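Side-chain contacts in glutathione S-transferase, N-terminal domain protein (PDB 4NAX), which binds one oxidized glutathione disulfide per subunit and probably acts as a glutathione-dependent transferase of the GST superfamily: residues Y153-E156 with S157-L160; D165-L168 with K169-W173; A184-P187 with W188-N191; Q206-E209 with V210-V213. All blocks are in the same frame, centred on the assembly; numbering follows the deposited sequence.

Contact 1 (Y153-E156 with S157-L160); sequences YVNE and SKRL
Glu-156 and Arg-159 meet one turn apart in helix 148-168, an i to i+3 salt bridge on a helix of the all-alpha C-terminal domain of the GST fold. The two side chains run alongside each other in the same direction. Arg-159 offers its side edge, with NE 2.9 Å from Glu-156 OE1 and NH2 2.8 Å from Glu-156 OE2, one nitrogen to each oxygen. Both bonds are nearly straight and come from the syn sides, though tilted out of the carboxylate plane. The carboxylate oxygens lie almost in the guanidinium plane, while the two planar groups are turned 29° against each other. With CG anti to the backbone N (chi1 175°) and a bend at chi2, Glu-156 swings its carboxylate forward to that edge. Arg-159 NH2 also donates to Asn-68 of the second subunit, which ties the pair into the dimer interface.

The tight side continues at Ser-157, buried against Phe-130 and Val-133. Tyr-153 O accepts twice from this one residue, from Ser-157 N and from Ser-157 OG at 2.9 Å each, the two donors coming from opposite faces of the carbonyl plane. The Tyr-153 hydroxyl is bound to Gln-132 of the second subunit.

Toward solvent the packing is looser. Lys-158 stretches out with its CE 4.1 Å from Val-154 CG1, and exposed Asn-155 runs beside it, OD1 no closer than 4.2 Å to Lys-158 CD. On the buried side again, Leu-160 CG lies 3.8 Å from Glu-156 OE2, the oxygen that Arg-159 NH2 holds.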
loop_
_atom_site.group_PDB
_atom_site.type_symbol
_atom_site.label_atom_id
_atom_site.label_comp_id
_atom_site.label_asym_id
_atom_site.label_seq_id
_atom_site.Cartn_x
_atom_site.Cartn_y
_atom_site.Cartn_z
ATOM N N TYR A 153 2.257 -8.470 16.512
ATOM C CA TYR A 153 2.645 -8.528 15.101
ATOM C C TYR A 153 2.754 -9.963 14.565
ATOM O O TYR A 153 2.394 -10.234 13.411
ATOM C CB TYR A 153 3.892 -7.651 14.827
ATOM C CG TYR A 153 3.564 -6.215 15.193
ATOM C CD1 TYR A 153 2.606 -5.516 14.490
ATOM C CD2 TYR A 153 4.125 -5.607 16.288
ATOM C CE1 TYR A 153 2.223 -4.247 14.849
ATOM C CE2 TYR A 153 3.743 -4.337 16.669
ATOM C CZ TYR A 153 2.792 -3.661 15.955
ATOM O OH TYR A 153 2.407 -2.415 16.388
ATOM N N VAL A 154 3.163 -10.895 15.418
ATOM C CA VAL A 154 3.149 -12.306 15.052
ATOM C C VAL A 154 1.711 -12.782 14.804
ATOM O O VAL A 154 1.416 -13.435 13.802
ATOM C CB VAL A 154 3.829 -13.173 16.127
ATOM C CG1 VAL A 154 3.563 -14.658 15.917
ATOM C CG2 VAL A 154 5.316 -12.875 16.113
ATOM N N ASN A 155 0.806 -12.485 15.734
ATOM C CA ASN A 155 -0.575 -12.899 15.595
ATOM C C ASN A 155 -1.212 -12.274 14.366
ATOM O O ASN A 155 -1.952 -12.936 13.637
ATOM C CB ASN A 155 -1.351 -12.583 16.865
ATOM C CG ASN A 155 -1.007 -13.544 17.996
ATOM O OD1 ASN A 155 -0.645 -14.698 17.758
ATOM N ND2 ASN A 155 -1.085 -13.063 19.234
ATOM N N GLU A 156 -0.918 -11.003 14.107
ATOM C CA GLU A 156 -1.461 -10.362 12.912
ATOM C C GLU A 156 -0.892 -10.977 11.637
ATOM O O GLU A 156 -1.615 -11.173 10.654
ATOM C CB GLU A 156 -1.245 -8.858 12.962
ATOM C CG GLU A 156 -1.673 -8.116 11.720
ATOM C CD GLU A 156 -3.145 -8.242 11.366
ATOM O OE1 GLU A 156 -3.964 -8.781 12.159
ATOM O OE2 GLU A 156 -3.484 -7.824 10.242
ATOM N N SER A 157 0.399 -11.308 11.651
ATOM C CA SER A 157 1.015 -11.953 10.499
ATOM C C SER A 157 0.430 -13.332 10.245
ATOM O O SER A 157 0.214 -13.713 9.101
ATOM C CB SER A 157 2.538 -12.010 10.672
ATOM O OG SER A 157 3.067 -10.692 10.663
ATOM N N LYS A 158 0.170 -14.089 11.316
ATOM C CA LYS A 158 -0.539 -15.362 11.192
ATOM C C LYS A 158 -1.923 -15.162 10.580
ATOM O O LYS A 158 -2.335 -15.944 9.729
ATOM C CB LYS A 158 -0.678 -16.050 12.548
ATOM C CG LYS A 158 0.579 -16.610 13.151
ATOM C CD LYS A 158 0.226 -17.191 14.532
ATOM C CE LYS A 158 1.296 -18.041 15.178
ATOM N NZ LYS A 158 0.737 -18.670 16.417
ATOM N N ARG A 159 -2.644 -14.141 11.024
ATOM C CA ARG A 159 -3.980 -13.856 10.485
ATOM C C ARG A 159 -3.905 -13.581 8.974
ATOM O O ARG A 159 -4.667 -14.127 8.178
ATOM C CB ARG A 159 -4.645 -12.677 11.219
ATOM C CG ARG A 159 -6.124 -12.522 10.909
ATOM C CD ARG A 159 -6.670 -11.192 11.397
ATOM N NE ARG A 159 -6.049 -10.103 10.663
ATOM C CZ ARG A 159 -6.346 -9.759 9.409
ATOM N NH1 ARG A 159 -7.346 -10.339 8.753
ATOM N NH2 ARG A 159 -5.641 -8.822 8.805
ATOM N N LEU A 160 -2.953 -12.751 8.571
ATOM C CA LEU A 160 -2.726 -12.436 7.155
ATOM C C LEU A 160 -2.345 -13.662 6.344
ATOM O O LEU A 160 -2.840 -13.851 5.220
ATOM C CB LEU A 160 -1.619 -11.369 7.016
ATOM C CG LEU A 160 -1.984 -9.966 7.524
ATOM C CD1 LEU A 160 -0.749 -9.096 7.693
ATOM C CD2 LEU A 160 -2.975 -9.278 6.613
#

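Contact 2 (D165-L168 with K169-W173); sequences DRHL and KGRQW
His-167 and Arg-171 meet where helix 148-168 gives way to a type II beta turn running from Leu-168 to Arg-171. Backbone hydrogen bonds shape this exit. Arg-171 N closes the turn on Leu-168 O at 2.9 Å. Before it, the helical pattern fades: Lys-169 N reaches Asp-165 O only in a weak bond of 3.3 Å. Gly-170 fills the third position of the turn, where a type II geometry expects the positive phi it adopts.

The side-chain part is a CH-pi contact. Arg-171 CD sits over one face of the His-167 imidazole, offset toward the rim and 4.1 Å from the ring centroid. Beyond CD the guanidinium runs on past the NE2 edge of the ring, its plane 13° from that of the imidazole, with His-167 NE2 under its face, 3.9 Å from Arg-171 NE. A bend at chi3 (72°) turns the end of the arginine this way. Backbone oxygens hold both groups and help fix their rotation: Arg-171 NE donates to Trp-173 O, tilted 28° from the guanidinium plane, and His-167 NE2 is bonded to Met-174 O.

Leu-168 gives van der Waals contact, CD2 lying 3.7 Å from Trp-173 O, and its side chain also packs on Val-213.

Water finishes the polar work on the surface. One molecule lies between Arg-166 O and Lys-169 O, within hydrogen-bonding distance of each. The second lies at the edge of the guanidinium, in its plane, donating to His-167 O at 2.7 Å and accepting from Arg-171 NH1 at 3.2 Å.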
loop_
_atom_site.group_PDB
_atom_site.type_symbol
_atom_site.label_atom_id
_atom_site.label_comp_id
_atom_site.label_asym_id
_atom_site.label_seq_id
_atom_site.Cartn_x
_atom_site.Cartn_y
_atom_site.Cartn_z
ATOM N N ASP A 165 -3.854 -18.131 2.689
ATOM C CA ASP A 165 -3.957 -19.574 2.564
ATOM C C ASP A 165 -5.349 -19.984 2.100
ATOM O O ASP A 165 -5.505 -20.841 1.226
ATOM C CB ASP A 165 -3.619 -20.230 3.898
ATOM C CG ASP A 165 -3.306 -21.691 3.766
ATOM O OD1 ASP A 165 -2.288 -22.023 3.138
ATOM O OD2 ASP A 165 -4.080 -22.505 4.318
ATOM N N ARG A 166 -6.371 -19.390 2.711
ATOM C CA ARG A 166 -7.740 -19.700 2.341
ATOM C C ARG A 166 -8.006 -19.255 0.912
ATOM O O ARG A 166 -8.712 -19.931 0.151
ATOM C CB ARG A 166 -8.743 -19.085 3.312
ATOM C CG ARG A 166 -8.673 -19.732 4.696
ATOM C CD ARG A 166 -9.777 -19.241 5.628
ATOM N NE ARG A 166 -9.679 -17.802 5.875
ATOM C CZ ARG A 166 -8.880 -17.224 6.774
ATOM N NH1 ARG A 166 -8.868 -15.902 6.899
ATOM N NH2 ARG A 166 -8.102 -17.955 7.554
ATOM N N HIS A 167 -7.467 -18.097 0.539
ATOM C CA HIS A 167 -7.678 -17.599 -0.808
ATOM C C HIS A 167 -7.053 -18.523 -1.865
ATOM O O HIS A 167 -7.607 -18.722 -2.944
ATOM C CB HIS A 167 -7.100 -16.183 -0.938
ATOM C CG HIS A 167 -7.217 -15.639 -2.318
ATOM N ND1 HIS A 167 -8.423 -15.276 -2.863
ATOM C CD2 HIS A 167 -6.295 -15.483 -3.293
ATOM C CE1 HIS A 167 -8.231 -14.886 -4.111
ATOM N NE2 HIS A 167 -6.949 -15.001 -4.393
ATOM N N LEU A 168 -5.872 -19.042 -1.562
ATOM C CA LEU A 168 -5.093 -19.804 -2.539
ATOM C C LEU A 168 -5.524 -21.264 -2.690
ATOM O O LEU A 168 -5.103 -21.946 -3.619
ATOM C CB LEU A 168 -3.600 -19.721 -2.195
ATOM C CG LEU A 168 -3.000 -18.333 -2.460
ATOM C CD1 LEU A 168 -1.635 -18.234 -1.801
ATOM C CD2 LEU A 168 -2.893 -18.035 -3.957
ATOM N N LYS A 169 -6.352 -21.750 -1.784
ATOM C CA LYS A 169 -6.877 -23.097 -1.934
ATOM C C LYS A 169 -7.564 -23.258 -3.286
ATOM O O LYS A 169 -8.429 -22.478 -3.641
ATOM C CB LYS A 169 -7.847 -23.438 -0.809
ATOM C CG LYS A 169 -8.293 -24.886 -0.891
ATOM C CD LYS A 169 -8.856 -25.423 0.402
ATOM C CE LYS A 169 -9.159 -26.903 0.250
ATOM N NZ LYS A 169 -7.926 -27.732 0.123
ATOM N N GLY A 170 -7.141 -24.260 -4.053
ATOM C CA GLY A 170 -7.716 -24.506 -5.376
ATOM C C GLY A 170 -7.211 -23.628 -6.512
ATOM O O GLY A 170 -7.698 -23.740 -7.631
ATOM N N ARG A 171 -6.256 -22.750 -6.212
ATOM C CA ARG A 171 -5.755 -21.740 -7.159
ATOM C C ARG A 171 -4.253 -21.859 -7.337
ATOM O O ARG A 171 -3.548 -22.293 -6.427
ATOM C CB ARG A 171 -5.927 -20.319 -6.604
ATOM C CG ARG A 171 -7.297 -19.881 -6.199
ATOM C CD ARG A 171 -7.204 -18.407 -5.940
ATOM N NE ARG A 171 -7.055 -17.732 -7.213
ATOM C CZ ARG A 171 -8.032 -17.061 -7.810
ATOM N NH1 ARG A 171 -9.232 -16.974 -7.237
ATOM N NH2 ARG A 171 -7.820 -16.493 -8.989
ATOM N N GLN A 172 -3.766 -21.380 -8.474
ATOM C CA GLN A 172 -2.329 -21.265 -8.681
ATOM C C GLN A 172 -1.759 -19.953 -8.154
ATOM O O GLN A 172 -0.652 -19.936 -7.626
ATOM C CB GLN A 172 -1.989 -21.403 -10.171
ATOM C CG GLN A 172 -2.425 -22.720 -10.783
ATOM C CD GLN A 172 -1.951 -23.930 -9.994
ATOM O OE1 GLN A 172 -2.744 -24.802 -9.625
ATOM N NE2 GLN A 172 -0.660 -23.995 -9.747
ATOM N N TRP A 173 -2.510 -18.860 -8.310
ATOM C CA TRP A 173 -2.014 -17.516 -8.037
ATOM C C TRP A 173 -3.098 -16.657 -7.397
ATOM O O TRP A 173 -4.252 -17.081 -7.245
ATOM C CB TRP A 173 -1.478 -16.852 -9.313
ATOM C CG TRP A 173 -0.372 -17.584 -9.996
ATOM C CD1 TRP A 173 -0.427 -18.183 -11.223
ATOM C CD2 TRP A 173 0.976 -17.746 -9.532
ATOM N NE1 TRP A 173 0.787 -18.741 -11.529
ATOM C CE2 TRP A 173 1.669 -18.484 -10.517
ATOM C CE3 TRP A 173 1.654 -17.377 -8.366
ATOM C CZ2 TRP A 173 3.011 -18.841 -10.383
ATOM C CZ3 TRP A 173 3.005 -17.729 -8.234
ATOM C CH2 TRP A 173 3.664 -18.449 -9.242
HETATM O O HOH W 1 -10.046 -20.733 -2.259
HETATM O O HOH W 2 -9.908 -18.105 -4.309
#

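Contact 3 (A184-P187 with W188-N191). With GDS (oxidized glutathione disulfide), chain C.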
loop_
_atom_site.group_PDB
_atom_site.type_symbol
_atom_site.label_atom_id
_atom_site.label_comp_id
_atom_site.label_asym_id
_atom_site.label_seq_id
_atom_site.Cartn_x
_atom_site.Cartn_y
_atom_site.Cartn_z
ATOM N N ALA A 184 4.406 -8.968 -5.516
ATOM C CA ALA A 184 4.455 -8.147 -4.311
ATOM C C ALA A 184 4.455 -8.985 -3.028
ATOM O O ALA A 184 5.112 -8.628 -2.058
ATOM C CB ALA A 184 3.268 -7.190 -4.283
ATOM N N ILE A 185 3.692 -10.076 -3.016
ATOM C CA ILE A 185 3.458 -10.838 -1.796
ATOM C C ILE A 185 4.548 -11.863 -1.469
ATOM O O ILE A 185 5.034 -11.927 -0.341
ATOM C CB ILE A 185 2.084 -11.541 -1.885
ATOM C CG1 ILE A 185 0.958 -10.513 -1.787
ATOM C CG2 ILE A 185 1.946 -12.631 -0.839
ATOM C CD1 ILE A 185 -0.396 -11.025 -2.213
ATOM N N PHE A 186 4.945 -12.666 -2.454
ATOM C CA PHE A 186 5.777 -13.815 -2.120
ATOM C C PHE A 186 7.213 -13.497 -1.671
ATOM O O PHE A 186 7.727 -14.218 -0.829
ATOM C CB PHE A 186 5.657 -14.909 -3.210
ATOM C CG PHE A 186 4.273 -15.503 -3.196
ATOM C CD1 PHE A 186 3.893 -16.338 -2.158
ATOM C CD2 PHE A 186 3.328 -15.150 -4.136
ATOM C CE1 PHE A 186 2.584 -16.792 -2.053
ATOM C CE2 PHE A 186 2.025 -15.601 -4.056
ATOM C CZ PHE A 186 1.659 -16.425 -3.013
ATOM N N PRO A 187 7.827 -12.398 -2.152
ATOM C CA PRO A 187 9.124 -12.039 -1.540
ATOM C C PRO A 187 9.014 -11.750 -0.063
ATOM O O PRO A 187 9.983 -11.958 0.695
ATOM C CB PRO A 187 9.561 -10.797 -2.327
ATOM C CG PRO A 187 8.890 -10.978 -3.677
ATOM C CD PRO A 187 7.522 -11.518 -3.299
ATOM N N TRP A 188 7.869 -11.220 0.363
ATOM C CA TRP A 188 7.657 -10.958 1.786
ATOM C C TRP A 188 7.423 -12.236 2.590
ATOM O O TRP A 188 7.895 -12.350 3.719
ATOM C CB TRP A 188 6.522 -9.955 1.992
ATOM C CG TRP A 188 7.037 -8.559 2.137
ATOM C CD1 TRP A 188 6.943 -7.522 1.256
ATOM C CD2 TRP A 188 7.752 -8.070 3.267
ATOM N NE1 TRP A 188 7.540 -6.394 1.798
ATOM C CE2 TRP A 188 8.034 -6.714 3.038
ATOM C CE3 TRP A 188 8.181 -8.658 4.463
ATOM C CZ2 TRP A 188 8.702 -5.932 3.959
ATOM C CZ3 TRP A 188 8.865 -7.889 5.365
ATOM C CH2 TRP A 188 9.114 -6.527 5.118
ATOM N N VAL A 189 6.666 -13.176 2.026
ATOM C CA VAL A 189 6.504 -14.468 2.674
ATOM C C VAL A 189 7.885 -15.132 2.843
ATOM O O VAL A 189 8.230 -15.624 3.936
ATOM C CB VAL A 189 5.527 -15.377 1.905
ATOM C CG1 VAL A 189 5.414 -16.730 2.591
ATOM C CG2 VAL A 189 4.132 -14.761 1.762
ATOM N N ARG A 190 8.682 -15.128 1.771
ATOM C CA ARG A 190 10.049 -15.651 1.857
ATOM C C ARG A 190 10.845 -14.958 2.968
ATOM O O ARG A 190 11.518 -15.615 3.771
ATOM C CB ARG A 190 10.771 -15.471 0.528
ATOM C CG ARG A 190 12.235 -15.873 0.575
ATOM C CD ARG A 190 12.931 -15.650 -0.751
ATOM N NE ARG A 190 14.363 -15.888 -0.672
ATOM C CZ ARG A 190 15.295 -14.948 -0.516
ATOM N NH1 ARG A 190 14.992 -13.660 -0.452
ATOM N NH2 ARG A 190 16.560 -15.306 -0.446
ATOM N N ASN A 191 10.786 -13.634 3.017
ATOM C CA ASN A 191 11.573 -12.908 3.998
ATOM C C ASN A 191 11.193 -13.268 5.432
ATOM O O ASN A 191 12.061 -13.377 6.304
ATOM C CB ASN A 191 11.438 -11.401 3.793
ATOM C CG ASN A 191 12.669 -10.652 4.233
ATOM O OD1 ASN A 191 13.769 -10.975 3.806
ATOM N ND2 ASN A 191 12.491 -9.643 5.061
HETATM N N1 GDS C . 13.338 1.985 9.186
HETATM C CA1 GDS C . 13.060 0.552 9.105
HETATM C C1 GDS C . 12.726 -0.014 10.467
HETATM O OE1 GDS C . 12.074 -1.084 10.510
HETATM O OE2 GDS C . 13.096 0.575 11.506
HETATM C CB1 GDS C . 14.286 -0.169 8.530
HETATM C CG1 GDS C . 14.005 -1.584 8.009
HETATM C CD1 GDS C . 13.093 -1.560 6.808
HETATM O O1 GDS C . 13.058 -0.592 6.072
HETATM N N2 GDS C . 12.346 -2.644 6.639
HETATM C CA2 GDS C . 11.467 -2.828 5.501
HETATM C C2 GDS C . 10.028 -2.916 5.935
HETATM O O2 GDS C . 9.713 -3.508 6.961
HETATM C CB2 GDS C . 11.842 -4.109 4.754
HETATM S SG2 GDS C . 13.421 -4.060 3.914
HETATM N N3 GDS C . 9.128 -2.363 5.125
HETATM C CA3 GDS C . 7.706 -2.363 5.428
HETATM C C3 GDS C . 6.808 -2.407 4.211
HETATM O OE3 GDS C . 5.654 -1.954 4.360
HETATM O OE4 GDS C . 7.242 -2.947 3.188
HETATM N N4 GDS C . 14.469 1.358 4.250
HETATM C CA4 GDS C . 15.442 2.410 4.448
HETATM C C4 GDS C . 15.230 3.193 5.715
HETATM O OE5 GDS C . 16.049 4.113 6.006
HETATM O OE6 GDS C . 14.267 2.864 6.455
HETATM C C5 GDS C . 14.044 1.048 3.032
HETATM O O5 GDS C . 14.427 1.658 2.040
HETATM C CA5 GDS C . 13.092 -0.122 2.908
HETATM N N5 GDS C . 12.038 0.191 1.949
HETATM C CB5 GDS C . 13.893 -1.341 2.450
HETATM S SG5 GDS C . 12.918 -2.818 2.156
HETATM C CA6 GDS C . 7.432 1.104 0.505
HETATM C C6 GDS C . 7.546 0.339 -0.779
HETATM O OE7 GDS C . 8.413 0.705 -1.610
HETATM O OE8 GDS C . 6.760 -0.620 -0.955
HETATM N N6 GDS C . 6.026 1.099 0.956
HETATM C CB6 GDS C . 8.338 0.484 1.570
HETATM C CG6 GDS C . 9.817 0.597 1.185
HETATM C CD6 GDS C . 10.745 0.163 2.286
HETATM O O6 GDS C . 10.326 -0.221 3.385
HETATM O O HOH W 3 12.578 -12.131 -0.487
#
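Pro-187 O takes two donors: Asn-191 N, 3.0 Å away in the regular helical bond, and a water at 2.9 Å. That water also accepts from Arg-190 NH1, lying at the edge of the guanidinium and in its plane, while Arg-190 NE forms a salt bridge with Glu-194.

Two residues earlier, Ile-185 O accepts from Val-189 N at 3.1 Å and weakly from Trp-188 N. Proline has no N-H to give the preceding turn, and helix 180-193 kinks at Pro-187. Ala-184 O, buried with no partner in the model, faces the edge of the Trp-188 ring at a distance of 3.9 Å from CD1.

On the apolar side, Ile-185 and Val-189 run side by side, their CG2 methyls 4.0 Å apart. Ile-185 CG2 also lies over the centre of one face of Phe-186.

Trp-188 turns the other way, into the ligand pocket. Its chi1 of -95° swings the indole out toward the glutathione disulfide, where CZ2 comes within 3.4 Å of ligand OE4 and CH2 within 3.6 Å of ligand O2. NE1 is bonded to Asn-30 OD1, and Asn-30 ND2 in turn bonds the ligand. The indole thus gives the ligand van der Waals contact and probably steadies, through NE1, an asparagine amide that binds it directly.

Contact 4 (Q206-E209 with V210-V213); sequences QFKE and VQRV
Val-210 packs its CB 4.0 Å from the CB of Phe-207, the N-cap residue of helix 208-219. Val-210 N is bonded to Asp-165 OD1, an oxygen that also takes a weak bond from Glu-209 N, so a carboxylate from helix 148-168 meets N-H groups of the first turn. The positive end of this helix would probably help stabilise that charge.

Gln-211 follows, its N bonded to Phe-207 O at 3.0 Å.

Arg-212 carries the main side-chain contact. NE (3.2 Å) and NH2 (2.8 Å) both close on the single oxygen Glu-209 OE2, NH2 coming in almost in line with the C-O bond and NE from the syn side, though tilted out of the carboxylate plane. The carboxylate and guanidinium planes stand 51° apart. A bend at chi3 (61°) folds the guanidinium back over Val-213, whose CG2 lies against one of its faces.

Val-213 N completes the turn on Glu-209 O at 3.0 Å, and its side chain faces Trp-173. This is the amino-terminal turn of a helix in the all-alpha C-terminal domain of the GST fold.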
loop_
_atom_site.group_PDB
_atom_site.type_symbol
_atom_site.label_atom_id
_atom_site.label_comp_id
_atom_site.label_asym_id
_atom_site.label_seq_id
_atom_site.Cartn_x
_atom_site.Cartn_y
_atom_site.Cartn_z
ATOM N N GLN A 206 1.453 -24.723 8.958
ATOM C CA GLN A 206 0.009 -24.891 8.839
ATOM C C GLN A 206 -0.586 -24.296 7.549
ATOM O O GLN A 206 -1.730 -24.592 7.209
ATOM C CB GLN A 206 -0.714 -24.352 10.072
ATOM C CG GLN A 206 -0.900 -22.854 10.128
ATOM C CD GLN A 206 -1.321 -22.385 11.510
ATOM O OE1 GLN A 206 -2.417 -22.700 11.964
ATOM N NE2 GLN A 206 -0.454 -21.624 12.184
ATOM N N PHE A 207 0.169 -23.466 6.827
ATOM C CA PHE A 207 -0.348 -22.783 5.639
ATOM C C PHE A 207 0.127 -23.487 4.382
ATOM O O PHE A 207 1.072 -23.059 3.715
ATOM C CB PHE A 207 0.064 -21.306 5.667
ATOM C CG PHE A 207 -0.328 -20.604 6.950
ATOM C CD1 PHE A 207 -1.672 -20.337 7.239
ATOM C CD2 PHE A 207 0.633 -20.231 7.879
ATOM C CE1 PHE A 207 -2.028 -19.731 8.427
ATOM C CE2 PHE A 207 0.280 -19.607 9.059
ATOM C CZ PHE A 207 -1.052 -19.354 9.331
ATOM N N LYS A 208 -0.519 -24.612 4.092
ATOM C CA LYS A 208 -0.057 -25.495 3.022
ATOM C C LYS A 208 -0.206 -24.878 1.649
ATOM O O LYS A 208 0.590 -25.154 0.744
ATOM C CB LYS A 208 -0.803 -26.830 3.054
ATOM C CG LYS A 208 -0.606 -27.622 4.345
ATOM C CD LYS A 208 0.864 -27.931 4.606
ATOM C CE LYS A 208 1.059 -29.122 5.531
ATOM N NZ LYS A 208 0.551 -28.845 6.901
ATOM N N GLU A 209 -1.218 -24.036 1.487
ATOM C CA GLU A 209 -1.438 -23.401 0.188
ATOM C C GLU A 209 -0.401 -22.301 -0.047
ATOM O O GLU A 209 0.152 -22.176 -1.139
ATOM C CB GLU A 209 -2.853 -22.837 0.057
ATOM C CG GLU A 209 -3.968 -23.814 0.430
ATOM C CD GLU A 209 -3.959 -25.080 -0.407
ATOM O OE1 GLU A 209 -4.318 -26.147 0.128
ATOM O OE2 GLU A 209 -3.592 -25.012 -1.590
ATOM N N VAL A 210 -0.130 -21.506 0.979
ATOM C CA VAL A 210 0.927 -20.502 0.883
ATOM C C VAL A 210 2.274 -21.173 0.587
ATOM O O VAL A 210 3.039 -20.699 -0.248
ATOM C CB VAL A 210 1.026 -19.665 2.161
ATOM C CG1 VAL A 210 2.144 -18.645 2.047
ATOM C CG2 VAL A 210 -0.290 -18.945 2.444
ATOM N N GLN A 211 2.559 -22.296 1.259
ATOM C CA GLN A 211 3.802 -23.030 1.011
ATOM C C GLN A 211 3.901 -23.486 -0.440
ATOM O O GLN A 211 4.944 -23.353 -1.076
ATOM C CB GLN A 211 3.888 -24.265 1.901
ATOM C CG GLN A 211 4.143 -23.980 3.366
ATOM C CD GLN A 211 4.007 -25.228 4.213
ATOM O OE1 GLN A 211 3.437 -25.193 5.302
ATOM N NE2 GLN A 211 4.507 -26.346 3.699
ATOM N N ARG A 212 2.807 -24.039 -0.955
ATOM C CA ARG A 212 2.770 -24.527 -2.324
ATOM C C ARG A 212 3.045 -23.415 -3.331
ATOM O O ARG A 212 3.857 -23.576 -4.248
ATOM C CB ARG A 212 1.420 -25.176 -2.613
ATOM C CG ARG A 212 1.161 -25.507 -4.071
ATOM C CD ARG A 212 -0.171 -26.229 -4.238
ATOM N NE ARG A 212 -1.281 -25.390 -3.769
ATOM C CZ ARG A 212 -1.843 -24.414 -4.475
ATOM N NH1 ARG A 212 -1.443 -24.143 -5.709
ATOM N NH2 ARG A 212 -2.807 -23.684 -3.940
ATOM N N VAL A 213 2.353 -22.294 -3.177
ATOM C CA VAL A 213 2.484 -21.203 -4.143
ATOM C C VAL A 213 3.851 -20.501 -3.995
ATOM O O VAL A 213 4.481 -20.148 -4.999
ATOM C CB VAL A 213 1.287 -20.243 -4.053
ATOM C CG1 VAL A 213 1.464 -19.086 -5.018
ATOM C CG2 VAL A 213 0.010 -21.007 -4.381
#

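All four contacts lie in the helical C-terminal domain. Contacts 2 and 4 are closest, with centres about 9 Å apart: Arg-171 O in the turn receives Arg-212 NH1 at 2.9 Å, fastening the end of helix 148-168 to the start of helix 208-219. Contact 3 lies inward of both, Phe-186 CZ reaching Leu-168 CD1 of contact 2 at 3.9 Å and packing on Val-213 of contact 4. Contact 1 meets contact 4 through Lys-158 O and Phe-207 CZ, 3.7 Å apart. Only contact 3 supplies a residue of the glutathione disulfide pocket, Trp-188, although the Glu-156 side chain of contact 1 comes to about 6 Å from a bound disulfide.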